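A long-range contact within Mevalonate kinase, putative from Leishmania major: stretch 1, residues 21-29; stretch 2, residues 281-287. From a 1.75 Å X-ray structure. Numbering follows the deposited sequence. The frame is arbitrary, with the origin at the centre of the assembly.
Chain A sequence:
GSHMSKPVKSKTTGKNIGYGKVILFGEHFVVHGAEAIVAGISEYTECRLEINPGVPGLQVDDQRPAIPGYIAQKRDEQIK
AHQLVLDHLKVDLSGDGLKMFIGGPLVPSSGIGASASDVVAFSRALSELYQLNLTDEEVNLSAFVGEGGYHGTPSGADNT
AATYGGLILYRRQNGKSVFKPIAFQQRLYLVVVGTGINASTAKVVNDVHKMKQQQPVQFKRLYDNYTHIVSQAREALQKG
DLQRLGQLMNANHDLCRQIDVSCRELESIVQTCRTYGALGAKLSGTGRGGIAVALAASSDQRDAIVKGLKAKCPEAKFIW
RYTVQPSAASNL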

ATOM      1  N   LYS A  21       0.188   2.700  -1.134  1.00 12.27           N
ATOM      2  CA  LYS A  21      -0.542   1.597  -1.764  1.00 13.70           C
ATOM      3  C   LYS A  21      -1.930   1.409  -1.171  1.00 13.62           C
ATOM      4  O   LYS A  21      -2.089   1.422   0.048  1.00 11.50           O
ATOM      5  CB  LYS A  21       0.227   0.275  -1.570  1.00 14.35           C
ATOM      6  CG  LYS A  21      -0.558  -0.956  -2.066  1.00 18.50           C
ATOM      7  CD  LYS A  21      -0.591  -2.104  -1.054  1.00 18.31           C
ATOM      8  CE  LYS A  21      -1.182  -1.707   0.307  1.00 16.78           C
ATOM      9  NZ  LYS A  21      -1.376  -2.881   1.200  1.00 21.53           N
ATOM     10  N   VAL A  22      -2.924   1.195  -2.031  1.00 11.17           N
ATOM     11  CA  VAL A  22      -4.222   0.689  -1.571  1.00 12.14           C
ATOM     12  C   VAL A  22      -4.633  -0.513  -2.432  1.00 10.97           C
ATOM     13  O   VAL A  22      -4.307  -0.573  -3.604  1.00 12.38           O
ATOM     14  CB  VAL A  22      -5.374   1.759  -1.575  1.00 12.97           C
ATOM     15  CG1 VAL A  22      -4.946   3.043  -0.863  1.00 14.35           C
ATOM     16  CG2 VAL A  22      -5.853   2.074  -2.980  1.00 15.73           C
ATOM     17  N   ILE A  23      -5.340  -1.463  -1.847  1.00 13.40           N
ATOM     18  CA  ILE A  23      -5.898  -2.541  -2.647  1.00 12.77           C
ATOM     19  C   ILE A  23      -7.305  -2.162  -3.084  1.00 14.58           C
ATOM     20  O   ILE A  23      -8.201  -1.969  -2.248  1.00 15.29           O
ATOM     21  CB  ILE A  23      -5.875  -3.867  -1.879  1.00 12.84           C
ATOM     22  CG1 ILE A  23      -4.454  -4.215  -1.458  1.00 14.35           C
ATOM     23  CG2 ILE A  23      -6.422  -4.973  -2.763  1.00 11.08           C
ATOM     24  CD1 ILE A  23      -4.379  -5.127  -0.270  1.00 19.38           C
ATOM     25  N   LEU A  24      -7.495  -2.023  -4.395  1.00 14.37           N
ATOM     26  CA  LEU A  24      -8.794  -1.672  -4.931  1.00 13.61           C
ATOM     27  C   LEU A  24      -9.705  -2.883  -4.994  1.00 13.37           C
ATOM     28  O   LEU A  24     -10.867  -2.806  -4.601  1.00 14.51           O
ATOM     29  CB  LEU A  24      -8.668  -1.021  -6.307  1.00 14.91           C
ATOM     30  CG  LEU A  24      -8.049   0.374  -6.329  1.00 14.89           C
ATOM     31  CD1 LEU A  24      -8.229   0.922  -7.722  1.00 18.74           C
ATOM     32  CD2 LEU A  24      -8.703   1.289  -5.282  1.00 18.23           C
ATOM     33  N   PHE A  25      -9.160  -3.996  -5.476  1.00 11.91           N
ATOM     34  CA  PHE A  25      -9.886  -5.271  -5.530  1.00 10.76           C
ATOM     35  C   PHE A  25      -9.059  -6.454  -5.095  1.00 11.19           C
ATOM     36  O   PHE A  25      -7.890  -6.555  -5.435  1.00 10.90           O
ATOM     37  CB  PHE A  25     -10.369  -5.562  -6.953  1.00 11.65           C
ATOM     38  CG  PHE A  25     -11.441  -4.617  -7.437  1.00 10.14           C
ATOM     39  CD1 PHE A  25     -12.791  -4.949  -7.289  1.00 10.20           C
ATOM     40  CD2 PHE A  25     -11.108  -3.411  -8.032  1.00 10.48           C
ATOM     41  CE1 PHE A  25     -13.778  -4.100  -7.715  1.00 10.55           C
ATOM     42  CE2 PHE A  25     -12.112  -2.542  -8.477  1.00 11.32           C
ATOM     43  CZ  PHE A  25     -13.451  -2.886  -8.310  1.00 14.06           C
ATOM     44  N   GLY A  26      -9.672  -7.339  -4.314  1.00 11.64           N
ATOM     45  CA  GLY A  26      -9.228  -8.717  -4.234  1.00  9.30           C
ATOM     46  C   GLY A  26      -8.325  -9.120  -3.080  1.00 10.86           C
ATOM     47  O   GLY A  26      -7.719 -10.169  -3.122  1.00 11.87           O
ATOM     48  N   GLU A  27      -8.248  -8.291  -2.044  1.00 12.02           N
ATOM     49  CA  GLU A  27      -7.668  -8.727  -0.774  1.00 11.01           C
ATOM     50  C   GLU A  27      -8.313 -10.042  -0.318  1.00 12.42           C
ATOM     51  O   GLU A  27      -9.532 -10.248  -0.470  1.00 10.19           O
ATOM     52  CB  GLU A  27      -7.853  -7.693   0.328  1.00 11.04           C
ATOM     53  CG  GLU A  27      -9.275  -7.195   0.496  1.00  8.61           C
ATOM     54  CD  GLU A  27      -9.553  -6.007  -0.416  1.00 10.96           C
ATOM     55  OE1 GLU A  27      -9.018  -4.903  -0.131  1.00 10.62           O
ATOM     56  OE2 GLU A  27     -10.264  -6.176  -1.434  1.00 10.80           O
ATOM     57  N   HIS A  28      -7.495 -10.915   0.258  1.00 10.41           N
ATOM     58  CA  HIS A  28      -7.947 -12.239   0.723  1.00 11.04           C
ATOM     59  C   HIS A  28      -8.217 -13.282  -0.357  1.00 11.56           C
ATOM     60  O   HIS A  28      -7.722 -14.413  -0.269  1.00 13.93           O
ATOM     61  CB  HIS A  28      -9.119 -12.107   1.713  1.00 11.89           C
ATOM     62  CG  HIS A  28      -8.714 -11.474   3.001  1.00 11.21           C
ATOM     63  ND1 HIS A  28      -7.973 -12.145   3.949  1.00 14.75           N
ATOM     64  CD2 HIS A  28      -8.893 -10.220   3.476  1.00 12.07           C
ATOM     65  CE1 HIS A  28      -7.723 -11.336   4.962  1.00 15.60           C
ATOM     66  NE2 HIS A  28      -8.255 -10.155   4.693  1.00 13.69           N
ATOM     67  N   PHE A  29      -8.976 -12.917  -1.386  1.00 11.67           N
ATOM     68  CA  PHE A  29      -9.276 -13.865  -2.472  1.00 11.73           C
ATOM     69  C   PHE A  29      -8.053 -14.177  -3.333  1.00 13.20           C
ATOM     70  O   PHE A  29      -7.924 -15.282  -3.901  1.00 12.45           O
ATOM     71  CB  PHE A  29     -10.425 -13.338  -3.325  1.00 13.51           C
ATOM     72  CG  PHE A  29     -11.733 -13.264  -2.578  1.00 11.87           C
ATOM     73  CD1 PHE A  29     -12.265 -12.039  -2.192  1.00 13.76           C
ATOM     74  CD2 PHE A  29     -12.418 -14.431  -2.231  1.00  9.40           C
ATOM     75  CE1 PHE A  29     -13.472 -11.973  -1.485  1.00 10.06           C
ATOM     76  CE2 PHE A  29     -13.643 -14.372  -1.541  1.00 10.70           C
ATOM     77  CZ  PHE A  29     -14.159 -13.133  -1.158  1.00  9.61           C
ATOM     78  N   ALA A 281     -17.156   2.179  -2.292  1.00  9.97           N
ATOM     79  CA  ALA A 281     -16.372   2.257  -1.065  1.00 10.53           C
ATOM     80  C   ALA A 281     -16.292   0.874  -0.444  1.00 10.69           C
ATOM     81  O   ALA A 281     -17.262   0.110  -0.471  1.00 11.83           O
ATOM     82  CB  ALA A 281     -17.005   3.228  -0.092  1.00  8.10           C
ATOM     83  N   LYS A 282     -15.140   0.554   0.129  1.00 10.19           N
ATOM     84  CA  LYS A 282     -14.936  -0.795   0.639  1.00  9.19           C
ATOM     85  C   LYS A 282     -13.739  -0.791   1.553  1.00  7.09           C
ATOM     86  O   LYS A 282     -12.880   0.091   1.467  1.00  8.57           O
ATOM     87  CB  LYS A 282     -14.699  -1.788  -0.515  1.00  8.34           C
ATOM     88  CG  LYS A 282     -13.501  -1.419  -1.428  1.00  9.57           C
ATOM     89  CD  LYS A 282     -13.304  -2.438  -2.559  1.00 10.69           C
ATOM     90  CE  LYS A 282     -12.691  -3.773  -2.083  1.00 12.25           C
ATOM     91  NZ  LYS A 282     -11.242  -3.626  -1.749  1.00 13.59           N
ATOM     92  N   LEU A 283     -13.652  -1.809   2.387  1.00  8.09           N
ATOM     93  CA  LEU A 283     -12.433  -2.032   3.152  1.00  6.74           C
ATOM     94  C   LEU A 283     -11.291  -2.279   2.174  1.00  8.16           C
ATOM     95  O   LEU A 283     -11.514  -2.747   1.065  1.00  8.71           O
ATOM     96  CB  LEU A 283     -12.567  -3.219   4.097  1.00  8.74           C
ATOM     97  CG  LEU A 283     -12.737  -4.654   3.608  1.00  6.38           C
ATOM     98  CD1 LEU A 283     -11.424  -5.405   3.207  1.00  7.93           C
ATOM     99  CD2 LEU A 283     -13.423  -5.394   4.781  1.00  8.50           C
ATOM    100  N   SER A 284     -10.072  -1.970   2.594  1.00  8.53           N
ATOM    101  CA  SER A 284      -8.905  -2.163   1.730  1.00  9.23           C
ATOM    102  C   SER A 284      -7.832  -2.899   2.507  1.00  9.63           C
ATOM    103  O   SER A 284      -7.317  -2.372   3.488  1.00 10.37           O
ATOM    104  CB  SER A 284      -8.354  -0.818   1.251  1.00  8.32           C
ATOM    105  OG  SER A 284      -7.184  -1.015   0.473  1.00 11.29           O
ATOM    106  N   GLY A 285      -7.501  -4.109   2.069  1.00 10.12           N
ATOM    107  CA  GLY A 285      -6.404  -4.849   2.680  1.00 10.80           C
ATOM    108  C   GLY A 285      -6.909  -5.893   3.648  1.00 12.07           C
ATOM    109  O   GLY A 285      -7.872  -6.596   3.361  1.00 13.46           O
ATOM    110  N   THR A 286      -6.260  -5.972   4.807  1.00 12.75           N
ATOM    111  CA  THR A 286      -6.502  -7.057   5.770  1.00 13.34           C
ATOM    112  C   THR A 286      -7.932  -7.063   6.296  1.00 11.89           C
ATOM    113  O   THR A 286      -8.509  -8.121   6.499  1.00 13.22           O
ATOM    114  CB  THR A 286      -5.492  -6.965   6.935  1.00  9.70           C
ATOM    115  OG1 THR A 286      -4.181  -7.208   6.430  1.00 15.10           O
ATOM    116  CG2 THR A 286      -5.709  -8.076   7.985  1.00 12.37           C
ATOM    117  N   GLY A 287      -8.489  -5.877   6.504  1.00 12.62           N
ATOM    118  CA  GLY A 287      -9.809  -5.729   7.104  1.00 11.86           C
ATOM    119  C   GLY A 287      -9.749  -5.876   8.608  1.00 13.64           C
ATOM    120  O   GLY A 287      -8.655  -5.971   9.196  1.00 11.61           O
TER
HETATM  121  O   HOH W   1      -4.505  -1.701   1.481  1.00 12.44           O

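The contact between the two stretches, more than 250 residues apart in sequence, is small, covering 389 Å² in total, and predominantly polar. Its main polar element is a buried salt bridge. Lys-282 points its CA-to-CB bond toward stretch 1 and, with chi3 and chi4 both in m, bends its end so that NZ lies 2.7 Å from OE2 of Glu-27; a weak hydrogen bond from Lys-282 NZ to Glu-27 OE1 (3.0 Å) makes the pairing bidentate. Lys-282 NZ also donates to Leu-24 O (3.0 Å) and, within its own stretch, to Leu-283 O (3.0 Å). A long side chain ending in a charged group with several protons suits this position, since the carboxylate balances its charge and the carbonyl oxygens accept further hydrogen bonds from the ammonium group.

Glu-27, with chi1 in p and chi2 in m, also reaches the backbone of the other stretch: Gly-285 N donates to Glu-27 OE1 over 2.8 Å in a nearly straight bond (168°). Further along, the His-28 side chain ends nearer stretch 2 than its sideways CA-to-CB bond suggests, and His-28 NE2 donates to Thr-286 O (2.7 Å, 164°), the acceptor lying near the ring plane at its edge. Ser-284 uses its t rotamer to bring OG within 3.0 Å of Ile-23 N, which donates to it. Water 1 hydrogen-bonds to Ser-284 OG (2.9 Å) and, weakly, accepts from Lys-21 NZ (3.4 Å), bridging the stretches.

Apolar packing is limited. Ile-23 points toward stretch 2 and lays CD1 3.6 Å from CA of Gly-285, while CG of Glu-27 approaches CD1 of Leu-283 at 3.9 Å. Glycine suits position 285 because its backbone angles (101/-136) would jam a CB against the preceding carbonyl oxygen.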